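Local atomic coordinates of unsaturated glucuronyl hydrolase (Streptococcus agalactiae, PDB entry 2ZZR), a protein that hydrolyses, as a family 88 glycosyl hydrolase, unsaturated chondroitin, hyaluronan and heparin disaccharides, releasing the unsaturated uronic acid. Residues 236-241 against 291-296; 285-290 against 305-310; 72-77 against 91-96. All blocks are in the same frame, centred on the assembly; numbering follows the deposited sequence. Where two conformers were deposited one is given.

Interaction 1: residues 236-241 against 291-296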
ATOM      1  N   GLN A 236      -4.388 -14.235  -7.371  1.00 32.32           N
ATOM      2  CA  GLN A 236      -2.972 -13.890  -7.229  0.50 31.95           C
ATOM      3  C   GLN A 236      -2.198 -14.777  -6.253  1.00 31.83           C
ATOM      4  O   GLN A 236      -0.965 -14.748  -6.232  1.00 31.68           O
ATOM      5  CB  GLN A 236      -2.786 -12.399  -6.906  0.50 31.87           C
ATOM      6  CG  GLN A 236      -3.051 -11.488  -8.105  0.50 31.79           C
ATOM      7  CD  GLN A 236      -2.490 -10.087  -7.946  0.50 31.63           C
ATOM      8  OE1 GLN A 236      -1.285  -9.896  -7.760  0.50 31.13           O
ATOM      9  NE2 GLN A 236      -3.363  -9.095  -8.049  0.50 31.39           N
ATOM     10  N   GLY A 237      -2.913 -15.581  -5.469  1.00 31.68           N
ATOM     11  CA  GLY A 237      -2.273 -16.521  -4.551  1.00 31.72           C
ATOM     12  C   GLY A 237      -1.934 -17.830  -5.243  1.00 31.94           C
ATOM     13  O   GLY A 237      -2.373 -18.069  -6.367  1.00 31.99           O
ATOM     14  N   TYR A 238      -1.159 -18.675  -4.567  1.00 32.02           N
ATOM     15  CA  TYR A 238      -0.715 -19.959  -5.123  1.00 32.23           C
ATOM     16  C   TYR A 238      -1.878 -20.879  -5.495  1.00 32.48           C
ATOM     17  O   TYR A 238      -1.922 -21.419  -6.606  1.00 32.57           O
ATOM     18  CB  TYR A 238       0.228 -20.660  -4.140  1.00 32.32           C
ATOM     19  CG  TYR A 238       0.806 -21.965  -4.651  1.00 32.69           C
ATOM     20  CD1 TYR A 238       1.799 -21.975  -5.628  1.00 32.94           C
ATOM     21  CD2 TYR A 238       0.359 -23.191  -4.147  1.00 33.17           C
ATOM     22  CE1 TYR A 238       2.339 -23.172  -6.097  1.00 33.11           C
ATOM     23  CE2 TYR A 238       0.892 -24.397  -4.610  1.00 33.28           C
ATOM     24  CZ  TYR A 238       1.882 -24.375  -5.586  1.00 33.26           C
ATOM     25  OH  TYR A 238       2.420 -25.556  -6.052  1.00 33.53           O
ATOM     26  N   SER A 239      -2.814 -21.047  -4.565  1.00 32.41           N
ATOM     27  CA  SER A 239      -3.953 -21.941  -4.755  1.00 32.70           C
ATOM     28  C   SER A 239      -5.195 -21.377  -4.069  1.00 32.71           C
ATOM     29  O   SER A 239      -5.125 -20.342  -3.406  1.00 32.43           O
ATOM     30  CB  SER A 239      -3.631 -23.338  -4.211  1.00 32.60           C
ATOM     31  OG  SER A 239      -3.500 -23.330  -2.799  1.00 33.47           O
ATOM     32  N   ASP A 240      -6.326 -22.065  -4.228  1.00 32.72           N
ATOM     33  CA  ASP A 240      -7.585 -21.658  -3.602  1.00 32.93           C
ATOM     34  C   ASP A 240      -7.512 -21.706  -2.082  1.00 32.45           C
ATOM     35  O   ASP A 240      -8.277 -21.021  -1.398  1.00 33.05           O
ATOM     36  CB  ASP A 240      -8.738 -22.554  -4.071  1.00 33.24           C
ATOM     37  CG  ASP A 240      -8.967 -22.488  -5.568  1.00 34.37           C
ATOM     38  OD1 ASP A 240      -9.561 -23.450  -6.107  1.00 35.51           O
ATOM     39  OD2 ASP A 240      -8.561 -21.492  -6.207  1.00 35.45           O
ATOM     40  N   GLU A 241      -6.597 -22.524  -1.565  1.00 31.70           N
ATOM     41  CA  GLU A 241      -6.463 -22.744  -0.128  1.00 30.90           C
ATOM     42  C   GLU A 241      -5.329 -21.918   0.480  1.00 29.36           C
ATOM     43  O   GLU A 241      -5.092 -21.979   1.689  1.00 29.36           O
ATOM     44  CB  GLU A 241      -6.243 -24.236   0.166  1.00 31.55           C
ATOM     45  CG  GLU A 241      -7.462 -25.132  -0.097  1.00 33.86           C
ATOM     46  CD  GLU A 241      -7.787 -25.277  -1.577  1.00 36.99           C
ATOM     47  OE1 GLU A 241      -6.850 -25.469  -2.385  1.00 39.06           O
ATOM     48  OE2 GLU A 241      -8.981 -25.205  -1.937  1.00 38.52           O
ATOM     49  N   ASP A 291       3.412 -15.963  -0.997  1.00 18.60           N
ATOM     50  CA  ASP A 291       2.187 -16.532  -0.474  1.00 19.03           C
ATOM     51  C   ASP A 291       2.495 -17.064   0.913  1.00 19.26           C
ATOM     52  O   ASP A 291       3.510 -17.739   1.117  1.00 19.43           O
ATOM     53  CB  ASP A 291       1.672 -17.652  -1.377  1.00 19.01           C
ATOM     54  CG  ASP A 291       0.246 -18.032  -1.059  1.00 19.40           C
ATOM     55  OD1 ASP A 291      -0.612 -17.924  -1.957  1.00 19.32           O
ATOM     56  OD2 ASP A 291      -0.024 -18.415   0.103  1.00 21.04           O
ATOM     57  N   LEU A 292       1.624 -16.743   1.866  1.00 19.73           N
ATOM     58  CA  LEU A 292       1.864 -17.048   3.274  1.00 20.50           C
ATOM     59  C   LEU A 292       1.792 -18.545   3.607  1.00 21.28           C
ATOM     60  O   LEU A 292       2.098 -18.941   4.731  1.00 21.37           O
ATOM     61  CB  LEU A 292       0.924 -16.228   4.177  1.00 20.47           C
ATOM     62  CG  LEU A 292       1.099 -14.698   4.145  1.00 20.57           C
ATOM     63  CD1 LEU A 292      -0.015 -14.004   4.932  1.00 19.73           C
ATOM     64  CD2 LEU A 292       2.469 -14.281   4.676  1.00 19.25           C
ATOM     65  N   ILE A 293       1.421 -19.377   2.632  1.00 22.27           N
ATOM     66  CA  ILE A 293       1.478 -20.834   2.838  1.00 23.52           C
ATOM     67  C   ILE A 293       2.915 -21.348   2.818  1.00 23.95           C
ATOM     68  O   ILE A 293       3.200 -22.433   3.336  1.00 24.27           O
ATOM     69  CB  ILE A 293       0.597 -21.646   1.844  1.00 23.49           C
ATOM     70  CG1 ILE A 293       1.030 -21.421   0.388  1.00 23.63           C
ATOM     71  CG2 ILE A 293      -0.865 -21.334   2.074  1.00 23.97           C
ATOM     72  CD1 ILE A 293       0.592 -22.533  -0.569  1.00 24.44           C
ATOM     73  N   PHE A 294       3.814 -20.558   2.237  1.00 24.24           N
ATOM     74  CA  PHE A 294       5.224 -20.918   2.161  1.00 24.87           C
ATOM     75  C   PHE A 294       6.041 -20.313   3.288  1.00 25.45           C
ATOM     76  O   PHE A 294       5.821 -19.172   3.697  1.00 25.48           O
ATOM     77  CB  PHE A 294       5.823 -20.510   0.809  1.00 24.87           C
ATOM     78  CG  PHE A 294       5.091 -21.074  -0.373  1.00 24.90           C
ATOM     79  CD1 PHE A 294       4.976 -22.454  -0.547  1.00 24.83           C
ATOM     80  CD2 PHE A 294       4.524 -20.229  -1.323  1.00 24.24           C
ATOM     81  CE1 PHE A 294       4.295 -22.978  -1.639  1.00 25.03           C
ATOM     82  CE2 PHE A 294       3.844 -20.743  -2.424  1.00 24.85           C
ATOM     83  CZ  PHE A 294       3.732 -22.123  -2.585  1.00 25.11           C
ATOM     84  N   THR A 295       6.991 -21.096   3.782  1.00 25.90           N
ATOM     85  CA  THR A 295       7.952 -20.623   4.762  1.00 26.43           C
ATOM     86  C   THR A 295       9.350 -21.132   4.381  1.00 26.71           C
ATOM     87  O   THR A 295       9.564 -21.567   3.245  1.00 26.88           O
ATOM     88  CB  THR A 295       7.530 -21.005   6.214  1.00 26.54           C
ATOM     89  OG1 THR A 295       8.393 -20.349   7.154  1.00 26.73           O
ATOM     90  CG2 THR A 295       7.566 -22.525   6.428  1.00 26.98           C
ATOM     91  N   ASP A 296      10.295 -21.056   5.313  1.00 26.91           N
ATOM     92  CA  ASP A 296      11.671 -21.487   5.078  1.00 27.48           C
ATOM     93  C   ASP A 296      11.742 -22.904   4.516  1.00 27.76           C
ATOM     94  O   ASP A 296      11.056 -23.804   4.999  1.00 28.00           O
ATOM     95  CB  ASP A 296      12.476 -21.395   6.375  1.00 27.34           C
ATOM     96  CG  ASP A 296      12.507 -19.985   6.937  1.00 27.41           C
ATOM     97  OD1 ASP A 296      11.899 -19.761   8.007  1.00 26.99           O
ATOM     98  OD2 ASP A 296      13.119 -19.104   6.298  1.00 26.21           O
TER
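The carboxylate of D291 takes the backbone N-H of Y238 in a short and nearly straight hydrogen bond, Y238 N to D291 OD1 at 2.8 Å with an angle of 171° at the hydrogen. The donor arrives on the anti side of OD1, lifted out of the carboxylate plane. Beside this polar joint the two aromatic rings meet edge-to-face. F294 presents its edge to the face of Y238, the planes inclined at 77°. The ring centroids of Y238 and F294 are 5.0 Å apart, and F294 CZ stands over that face nearer the rim than the centre. With CG anti to its backbone N (chi1 -177°), Y238 has CG 3.6 Å from F294 CZ. I293 adds its terminal methyl, I293 CD1 lying 3.6 Å from Y238 CD2, while its CG1 sits over the centre of the F294 ring.

Behind this first shell, D291 is the organising residue of its own loop. D291 OD2 uses its anti lone pair to accept from I293 N (3.1 Å), which makes an Asx turn, and D291 also opens a type I beta turn closed by F294 N bonding to D291 O. The turn brings the side chains of I293 and F294 to the same residue, Y238, that the carboxylate holds. Further out, S242 OG also bonds to OD1 and S243 N to OD2, giving each oxygen a second partner and tying this loop to the approach to helix 245-262. G237, with G237 CA 3.4 Å from D291 OD1, lies near T234, which probably binds substrate, and W365 meets the ring of Y238.

Interaction 2: residues 285-290 against 305-310. With SO4 (sulfate ion), chain C; SO4 (sulfate ion), chain D.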
ATOM      1  N   ASP A 285      13.419 -14.975   8.924  1.00 22.18           N
ATOM      2  CA  ASP A 285      13.910 -13.601   8.774  1.00 21.63           C
ATOM      3  C   ASP A 285      12.790 -12.544   8.789  1.00 21.02           C
ATOM      4  O   ASP A 285      13.040 -11.368   8.536  1.00 21.16           O
ATOM      5  CB  ASP A 285      14.829 -13.455   7.542  1.00 21.66           C
ATOM      6  CG  ASP A 285      14.076 -13.474   6.210  1.00 22.11           C
ATOM      7  OD1 ASP A 285      12.832 -13.596   6.192  1.00 22.32           O
ATOM      8  OD2 ASP A 285      14.751 -13.357   5.162  1.00 21.71           O
ATOM      9  N   LYS A 286      11.568 -12.986   9.085  1.00 20.76           N
ATOM     10  CA  LYS A 286      10.387 -12.112   9.235  1.00 20.06           C
ATOM     11  C   LYS A 286       9.987 -11.351   7.961  1.00 19.57           C
ATOM     12  O   LYS A 286       9.324 -10.311   8.030  1.00 19.13           O
ATOM     13  CB  LYS A 286      10.549 -11.143  10.424  1.00 20.59           C
ATOM     14  CG  LYS A 286      11.117 -11.764  11.709  1.00 21.18           C
ATOM     15  CD  LYS A 286      10.294 -12.943  12.221  1.00 23.31           C
ATOM     16  CE  LYS A 286      10.766 -13.392  13.608  1.00 23.37           C
ATOM     17  NZ  LYS A 286      12.159 -13.947  13.605  1.00 26.13           N
ATOM     18  N   VAL A 287      10.381 -11.878   6.801  1.00 18.72           N
ATOM     19  CA  VAL A 287       9.999 -11.287   5.520  1.00 18.14           C
ATOM     20  C   VAL A 287       9.106 -12.262   4.761  1.00 17.99           C
ATOM     21  O   VAL A 287       9.532 -13.354   4.393  1.00 17.58           O
ATOM     22  CB  VAL A 287      11.233 -10.849   4.675  1.00 18.36           C
ATOM     23  CG1 VAL A 287      10.810 -10.418   3.277  1.00 18.04           C
ATOM     24  CG2 VAL A 287      11.976  -9.717   5.374  1.00 18.74           C
ATOM     25  N   SER A 288       7.863 -11.848   4.540  1.00 17.59           N
ATOM     26  CA  SER A 288       6.836 -12.692   3.941  1.00 17.62           C
ATOM     27  C   SER A 288       7.279 -13.335   2.631  1.00 17.99           C
ATOM     28  O   SER A 288       7.832 -12.665   1.759  1.00 17.86           O
ATOM     29  CB  SER A 288       5.582 -11.864   3.674  1.00 17.66           C
ATOM     30  OG  SER A 288       5.877 -10.785   2.803  1.00 16.21           O
ATOM     31  N   TYR A 289       7.031 -14.638   2.513  1.00 18.38           N
ATOM     32  CA  TYR A 289       7.046 -15.299   1.212  1.00 18.96           C
ATOM     33  C   TYR A 289       5.877 -14.723   0.420  1.00 18.73           C
ATOM     34  O   TYR A 289       4.963 -14.131   1.002  1.00 18.90           O
ATOM     35  CB  TYR A 289       6.940 -16.824   1.372  1.00 19.22           C
ATOM     36  CG  TYR A 289       8.268 -17.478   1.687  1.00 20.44           C
ATOM     37  CD1 TYR A 289       9.006 -18.122   0.688  1.00 21.26           C
ATOM     38  CD2 TYR A 289       8.801 -17.441   2.976  1.00 20.93           C
ATOM     39  CE1 TYR A 289      10.235 -18.716   0.970  1.00 20.96           C
ATOM     40  CE2 TYR A 289      10.036 -18.027   3.265  1.00 21.36           C
ATOM     41  CZ  TYR A 289      10.739 -18.675   2.255  1.00 21.04           C
ATOM     42  OH  TYR A 289      11.959 -19.260   2.531  1.00 21.57           O
ATOM     43  N   TRP A 290       5.907 -14.867  -0.901  1.00 18.71           N
ATOM     44  CA  TRP A 290       4.904 -14.222  -1.750  1.00 18.52           C
ATOM     45  C   TRP A 290       3.489 -14.717  -1.446  1.00 18.45           C
ATOM     46  O   TRP A 290       2.501 -13.996  -1.624  1.00 18.28           O
ATOM     47  CB  TRP A 290       5.263 -14.397  -3.227  1.00 18.86           C
ATOM     48  CG  TRP A 290       5.047 -15.780  -3.753  1.00 19.02           C
ATOM     49  CD1 TRP A 290       5.935 -16.821  -3.725  1.00 19.56           C
ATOM     50  CD2 TRP A 290       3.869 -16.270  -4.394  1.00 18.86           C
ATOM     51  NE1 TRP A 290       5.374 -17.935  -4.312  1.00 19.38           N
ATOM     52  CE2 TRP A 290       4.108 -17.622  -4.733  1.00 19.48           C
ATOM     53  CE3 TRP A 290       2.632 -15.699  -4.724  1.00 18.81           C
ATOM     54  CZ2 TRP A 290       3.153 -18.409  -5.374  1.00 19.35           C
ATOM     55  CZ3 TRP A 290       1.682 -16.481  -5.358  1.00 19.38           C
ATOM     56  CH2 TRP A 290       1.952 -17.822  -5.683  1.00 19.46           C
ATOM     57  N   SER A 305       7.529  -6.546  -0.933  1.00 14.36           N
ATOM     58  CA  SER A 305       6.582  -5.421  -0.989  1.00 14.11           C
ATOM     59  C   SER A 305       5.443  -5.598   0.015  1.00 14.24           C
ATOM     60  O   SER A 305       4.935  -4.618   0.550  1.00 13.87           O
ATOM     61  CB  SER A 305       6.037  -5.176  -2.404  1.00 14.27           C
ATOM     62  OG  SER A 305       5.090  -6.159  -2.802  1.00 13.65           O
ATOM     63  N   ALA A 306       5.060  -6.850   0.267  1.00 13.82           N
ATOM     64  CA  ALA A 306       4.019  -7.157   1.253  1.00 14.07           C
ATOM     65  C   ALA A 306       4.513  -6.800   2.649  1.00 13.88           C
ATOM     66  O   ALA A 306       3.779  -6.226   3.455  1.00 14.29           O
ATOM     67  CB  ALA A 306       3.636  -8.630   1.185  1.00 14.00           C
ATOM     68  N   THR A 307       5.773  -7.126   2.921  1.00 13.58           N
ATOM     69  CA  THR A 307       6.374  -6.858   4.220  1.00 13.25           C
ATOM     70  C   THR A 307       6.581  -5.346   4.436  1.00 13.00           C
ATOM     71  O   THR A 307       6.278  -4.829   5.520  1.00 12.88           O
ATOM     72  CB  THR A 307       7.666  -7.697   4.409  1.00 13.18           C
ATOM     73  OG1 THR A 307       7.307  -9.090   4.421  1.00 13.74           O
ATOM     74  CG2 THR A 307       8.356  -7.366   5.731  1.00 13.75           C
ATOM     75  N   ALA A 308       7.045  -4.639   3.405  1.00 12.46           N
ATOM     76  CA  ALA A 308       7.191  -3.181   3.490  1.00 12.38           C
ATOM     77  C   ALA A 308       5.854  -2.500   3.806  1.00 12.37           C
ATOM     78  O   ALA A 308       5.777  -1.631   4.679  1.00 11.96           O
ATOM     79  CB  ALA A 308       7.772  -2.621   2.208  1.00 12.64           C
ATOM     80  N   THR A 309       4.806  -2.929   3.108  1.00 12.17           N
ATOM     81  CA  THR A 309       3.449  -2.398   3.299  1.00 11.97           C
ATOM     82  C   THR A 309       2.928  -2.679   4.718  1.00 12.02           C
ATOM     83  O   THR A 309       2.355  -1.788   5.365  1.00 11.96           O
ATOM     84  CB  THR A 309       2.497  -2.975   2.219  1.00 12.21           C
ATOM     85  OG1 THR A 309       3.045  -2.680   0.926  1.00 12.51           O
ATOM     86  CG2 THR A 309       1.105  -2.357   2.304  1.00 12.16           C
ATOM     87  N   ALA A 310       3.154  -3.896   5.207  1.00 11.61           N
ATOM     88  CA  ALA A 310       2.753  -4.269   6.570  1.00 11.86           C
ATOM     89  C   ALA A 310       3.480  -3.446   7.639  1.00 11.84           C
ATOM     90  O   ALA A 310       2.887  -3.082   8.662  1.00 11.47           O
ATOM     91  CB  ALA A 310       2.959  -5.767   6.811  1.00 11.93           C
TER
HETATM   92  S   SO4 C 402      14.232 -21.150   0.823  1.00 35.98           S
HETATM   93  O1  SO4 C 402      14.499 -21.350   2.242  1.00 35.27           O
HETATM   94  O2  SO4 C 402      12.808 -20.923   0.608  1.00 36.11           O
HETATM   95  O3  SO4 C 402      14.979 -20.002   0.326  1.00 35.92           O
HETATM   96  O4  SO4 C 402      14.632 -22.344   0.083  1.00 36.86           O
HETATM   97  S   SO4 D 403      11.452 -17.648  14.286  1.00 50.86           S
HETATM   98  O1  SO4 D 403      10.687 -17.968  15.490  1.00 51.07           O
HETATM   99  O2  SO4 D 403      10.810 -16.562  13.552  1.00 51.37           O
HETATM  100  O3  SO4 D 403      12.803 -17.235  14.658  1.00 51.29           O
HETATM  101  O4  SO4 D 403      11.506 -18.825  13.422  1.00 51.37           O
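S288 and T307 join their hydroxyls in a short hydrogen bond, S288 OG to T307 OG1 at 2.7 Å, in which either could be the donor. S288 OG stands between its own backbone N and carbonyl carbon (chi1 59°), and from there it also lies 3.5 Å from A306 CB. The backbone N of S288 is nearly as close to the threonine hydroxyl, 2.8 Å from T307 OG1. Van der Waals contact around this pair is modest: V287 CG1 lies 3.9 Å from T307 OG1, the two side chains crossing at about a right angle, and T307 CG2 faces K286 O, a buried carbonyl oxygen with no partner in the model.

The arrangement joins a loop to the face of helix 304-318, one of the helices of the alpha barrel, with A306 close to R246, a probable substrate-binding residue. Within the loop, D285 OD1 accepts from V287 N from above the carboxylate plane, an Asx turn. The same oxygen has an outer partner in R302, with which it makes a salt bridge. Inside the helix, S305 O receives T309 N and T309 OG1 from opposite faces of its plane.

Hydrogen bonds to sulfate ions come from the loop's other side chains. Y289 OH donates to O2 of the chain C sulfate at 2.7 Å, the oxygen lying in plane at the ring edge. K286, bent at chi2 and chi4, brings K286 NZ to within 2.9 Å of O2 of the chain D sulfate; both anions probably came from the crystallisation liquor.

Interaction 3: residues 72-77 against 91-96; sequences FWTGCL and NIAHKN
N96 and T74 slide past each other in opposite directions in the tightly packed part of this contact. N96 ND2 donates to T74 OG1 at 2.8 Å, a bent bond (137° at the hydrogen) with the hydroxyl tilted from the amide plane. T74 has OG1 anti to its carbonyl carbon and CG2 anti to its backbone N (chi1 -46°), and this splits its roles: OG1 meets the amide while T74 CG2 packs 3.7 Å from both A93 O and N96 CB. W73 borders the same amide, W73 CD1 lying 3.3 Å from N96 ND2, with ring and amide planes steeply inclined. L77 CD1 then lies over one face of the W73 ring, offset toward the rim, and L77 CB is 4.0 Å from A93 CB. Small side chains at T74 and A93, whose CA atoms are 5.5 Å apart, accompany an axis separation of 9.3 Å.

The flank at I92, the partly exposed residue of the contact, is apolar, with L77 CD1 against I92 CG2 at 3.7 Å. With axes at 151° and a short connection, helices 70-84 and 87-105 form an antiparallel helical hairpin, the building unit of the alpha barrel of this six-hairpin clan.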
ATOM      1  N   PHE A  72       3.857   5.920  -7.407  1.00 14.61           N
ATOM      2  CA  PHE A  72       4.845   5.394  -6.462  1.00 14.64           C
ATOM      3  C   PHE A  72       6.245   5.934  -6.739  1.00 14.88           C
ATOM      4  O   PHE A  72       7.017   6.161  -5.809  1.00 14.87           O
ATOM      5  CB  PHE A  72       4.856   3.860  -6.448  1.00 15.00           C
ATOM      6  CG  PHE A  72       3.582   3.252  -5.934  1.00 14.69           C
ATOM      7  CD1 PHE A  72       3.165   3.474  -4.618  1.00 14.50           C
ATOM      8  CD2 PHE A  72       2.795   2.453  -6.763  1.00 14.25           C
ATOM      9  CE1 PHE A  72       1.982   2.911  -4.135  1.00 15.34           C
ATOM     10  CE2 PHE A  72       1.607   1.890  -6.290  1.00 15.25           C
ATOM     11  CZ  PHE A  72       1.203   2.119  -4.976  1.00 14.97           C
ATOM     12  N   TRP A  73       6.559   6.152  -8.016  1.00 14.94           N
ATOM     13  CA  TRP A  73       7.821   6.793  -8.397  1.00 15.22           C
ATOM     14  C   TRP A  73       7.897   8.214  -7.817  1.00 15.27           C
ATOM     15  O   TRP A  73       8.847   8.546  -7.100  1.00 15.38           O
ATOM     16  CB  TRP A  73       7.985   6.807  -9.925  1.00 15.59           C
ATOM     17  CG  TRP A  73       9.075   7.734 -10.419  1.00 15.56           C
ATOM     18  CD1 TRP A  73       8.912   8.846 -11.196  1.00 16.66           C
ATOM     19  CD2 TRP A  73      10.485   7.630 -10.154  1.00 16.12           C
ATOM     20  NE1 TRP A  73      10.132   9.438 -11.440  1.00 15.65           N
ATOM     21  CE2 TRP A  73      11.112   8.715 -10.812  1.00 16.25           C
ATOM     22  CE3 TRP A  73      11.277   6.723  -9.433  1.00 16.01           C
ATOM     23  CZ2 TRP A  73      12.499   8.922 -10.766  1.00 16.40           C
ATOM     24  CZ3 TRP A  73      12.663   6.928  -9.384  1.00 16.67           C
ATOM     25  CH2 TRP A  73      13.255   8.022 -10.052  1.00 16.57           C
ATOM     26  N   THR A  74       6.887   9.027  -8.113  1.00 15.16           N
ATOM     27  CA  THR A  74       6.799  10.397  -7.600  1.00 15.40           C
ATOM     28  C   THR A  74       6.832  10.406  -6.067  1.00 15.60           C
ATOM     29  O   THR A  74       7.489  11.257  -5.463  1.00 15.26           O
ATOM     30  CB  THR A  74       5.542  11.120  -8.110  1.00 15.42           C
ATOM     31  OG1 THR A  74       5.390  10.896  -9.523  1.00 15.95           O
ATOM     32  CG2 THR A  74       5.634  12.631  -7.843  1.00 14.57           C
ATOM     33  N   GLY A  75       6.143   9.442  -5.447  1.00 15.12           N
ATOM     34  CA  GLY A  75       6.182   9.291  -3.985  1.00 15.36           C
ATOM     35  C   GLY A  75       7.578   9.079  -3.418  1.00 15.49           C
ATOM     36  O   GLY A  75       7.914   9.645  -2.370  1.00 15.27           O
ATOM     37  N   CYS A  76       8.389   8.261  -4.095  1.00 15.11           N
ATOM     38  CA  CYS A  76       9.793   8.059  -3.696  1.00 15.51           C
ATOM     39  C   CYS A  76      10.539   9.394  -3.730  1.00 15.90           C
ATOM     40  O   CYS A  76      11.298   9.718  -2.807  1.00 16.07           O
ATOM     41  CB  CYS A  76      10.509   7.050  -4.606  1.00 15.28           C
ATOM     42  SG  CYS A  76      10.020   5.310  -4.391  1.00 15.93           S
ATOM     43  N   LEU A  77      10.314  10.163  -4.792  1.00 16.15           N
ATOM     44  CA  LEU A  77      10.947  11.480  -4.934  1.00 16.65           C
ATOM     45  C   LEU A  77      10.550  12.446  -3.814  1.00 16.83           C
ATOM     46  O   LEU A  77      11.415  13.133  -3.255  1.00 17.17           O
ATOM     47  CB  LEU A  77      10.634  12.095  -6.302  1.00 16.89           C
ATOM     48  CG  LEU A  77      11.033  11.263  -7.525  1.00 17.07           C
ATOM     49  CD1 LEU A  77      10.682  12.009  -8.809  1.00 17.78           C
ATOM     50  CD2 LEU A  77      12.498  10.851  -7.497  1.00 18.21           C
ATOM     51  N   ASN A  91      11.794  19.744  -8.245  1.00 24.07           N
ATOM     52  CA  ASN A  91      11.662  20.069  -9.659  1.00 24.11           C
ATOM     53  C   ASN A  91      11.119  18.911 -10.486  1.00 23.53           C
ATOM     54  O   ASN A  91      10.165  19.088 -11.247  1.00 23.75           O
ATOM     55  CB  ASN A  91      12.992  20.560 -10.234  1.00 24.43           C
ATOM     56  CG  ASN A  91      13.309  21.983  -9.828  1.00 25.97           C
ATOM     57  OD1 ASN A  91      12.438  22.722  -9.356  1.00 28.19           O
ATOM     58  ND2 ASN A  91      14.562  22.384 -10.021  1.00 27.67           N
ATOM     59  N   ILE A  92      11.711  17.731 -10.328  1.00 22.85           N
ATOM     60  CA  ILE A  92      11.268  16.570 -11.106  1.00 22.45           C
ATOM     61  C   ILE A  92       9.915  16.045 -10.615  1.00 21.69           C
ATOM     62  O   ILE A  92       9.045  15.726 -11.424  1.00 21.63           O
ATOM     63  CB  ILE A  92      12.351  15.449 -11.218  1.00 22.57           C
ATOM     64  CG1 ILE A  92      11.878  14.308 -12.136  1.00 23.50           C
ATOM     65  CG2 ILE A  92      12.782  14.927  -9.847  1.00 22.94           C
ATOM     66  CD1 ILE A  92      11.510  14.752 -13.569  1.00 25.75           C
ATOM     67  N   ALA A  93       9.734  15.998  -9.294  1.00 21.04           N
ATOM     68  CA  ALA A  93       8.478  15.520  -8.714  1.00 20.28           C
ATOM     69  C   ALA A  93       7.296  16.408  -9.107  1.00 20.04           C
ATOM     70  O   ALA A  93       6.204  15.911  -9.404  1.00 19.68           O
ATOM     71  CB  ALA A  93       8.600  15.395  -7.194  1.00 20.13           C
ATOM     72  N   HIS A  94       7.509  17.722  -9.139  1.00 19.66           N
ATOM     73  CA  HIS A  94       6.437  18.627  -9.534  1.00 19.62           C
ATOM     74  C   HIS A  94       6.102  18.530 -11.023  1.00 19.68           C
ATOM     75  O   HIS A  94       4.954  18.752 -11.418  1.00 19.60           O
ATOM     76  CB  HIS A  94       6.719  20.080  -9.151  1.00 19.83           C
ATOM     77  CG  HIS A  94       5.613  21.007  -9.537  1.00 19.90           C
ATOM     78  ND1 HIS A  94       4.380  20.992  -8.921  1.00 20.13           N
ATOM     79  CD2 HIS A  94       5.536  21.946 -10.510  1.00 20.32           C
ATOM     80  CE1 HIS A  94       3.598  21.897  -9.482  1.00 20.77           C
ATOM     81  NE2 HIS A  94       4.275  22.487 -10.452  1.00 19.66           N
ATOM     82  N   LYS A  95       7.104  18.214 -11.842  1.00 19.66           N
ATOM     83  CA  LYS A  95       6.860  17.917 -13.250  1.00 19.96           C
ATOM     84  C   LYS A  95       5.985  16.668 -13.393  1.00 19.68           C
ATOM     85  O   LYS A  95       5.070  16.644 -14.226  1.00 20.06           O
ATOM     86  CB  LYS A  95       8.173  17.777 -14.016  1.00 20.12           C
ATOM     87  CG  LYS A  95       8.783  19.132 -14.376  1.00 22.23           C
ATOM     88  CD  LYS A  95      10.122  18.976 -15.055  1.00 25.56           C
ATOM     89  CE  LYS A  95      10.828  20.321 -15.161  1.00 28.24           C
ATOM     90  NZ  LYS A  95      12.261  20.142 -15.518  1.00 30.87           N
ATOM     91  N   ASN A  96       6.251  15.652 -12.566  1.00 19.17           N
ATOM     92  CA  ASN A  96       5.367  14.478 -12.483  1.00 18.62           C
ATOM     93  C   ASN A  96       3.941  14.903 -12.143  1.00 18.12           C
ATOM     94  O   ASN A  96       2.987  14.478 -12.790  1.00 17.77           O
ATOM     95  CB  ASN A  96       5.862  13.467 -11.439  1.00 18.40           C
ATOM     96  CG  ASN A  96       7.081  12.686 -11.884  1.00 18.45           C
ATOM     97  OD1 ASN A  96       7.628  12.890 -12.982  1.00 20.72           O
ATOM     98  ND2 ASN A  96       7.532  11.787 -11.019  1.00 15.85           N
TER

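In the fold
Interactions 1 and 2 draw on the same long connection between helices 265-280 and 304-318, and they touch: the indole of W290 packs against Q236 and Y238, and Y289 against T295 and D296. Interaction 1 is partly buried at the protein surface, joining loop to loop through a carboxylate and aromatic rings. The deeper interaction 2 fixes the connection to a barrel helix through small hydroxyl side chains. Interaction 3 is also buried but lies across the chain's centre from interaction 1, about 34 Å between centres. There two helices pack directly, chiefly through apolar groups and one amide-hydroxyl bond, and away from the probable substrate-binding residues that neighbour the other two.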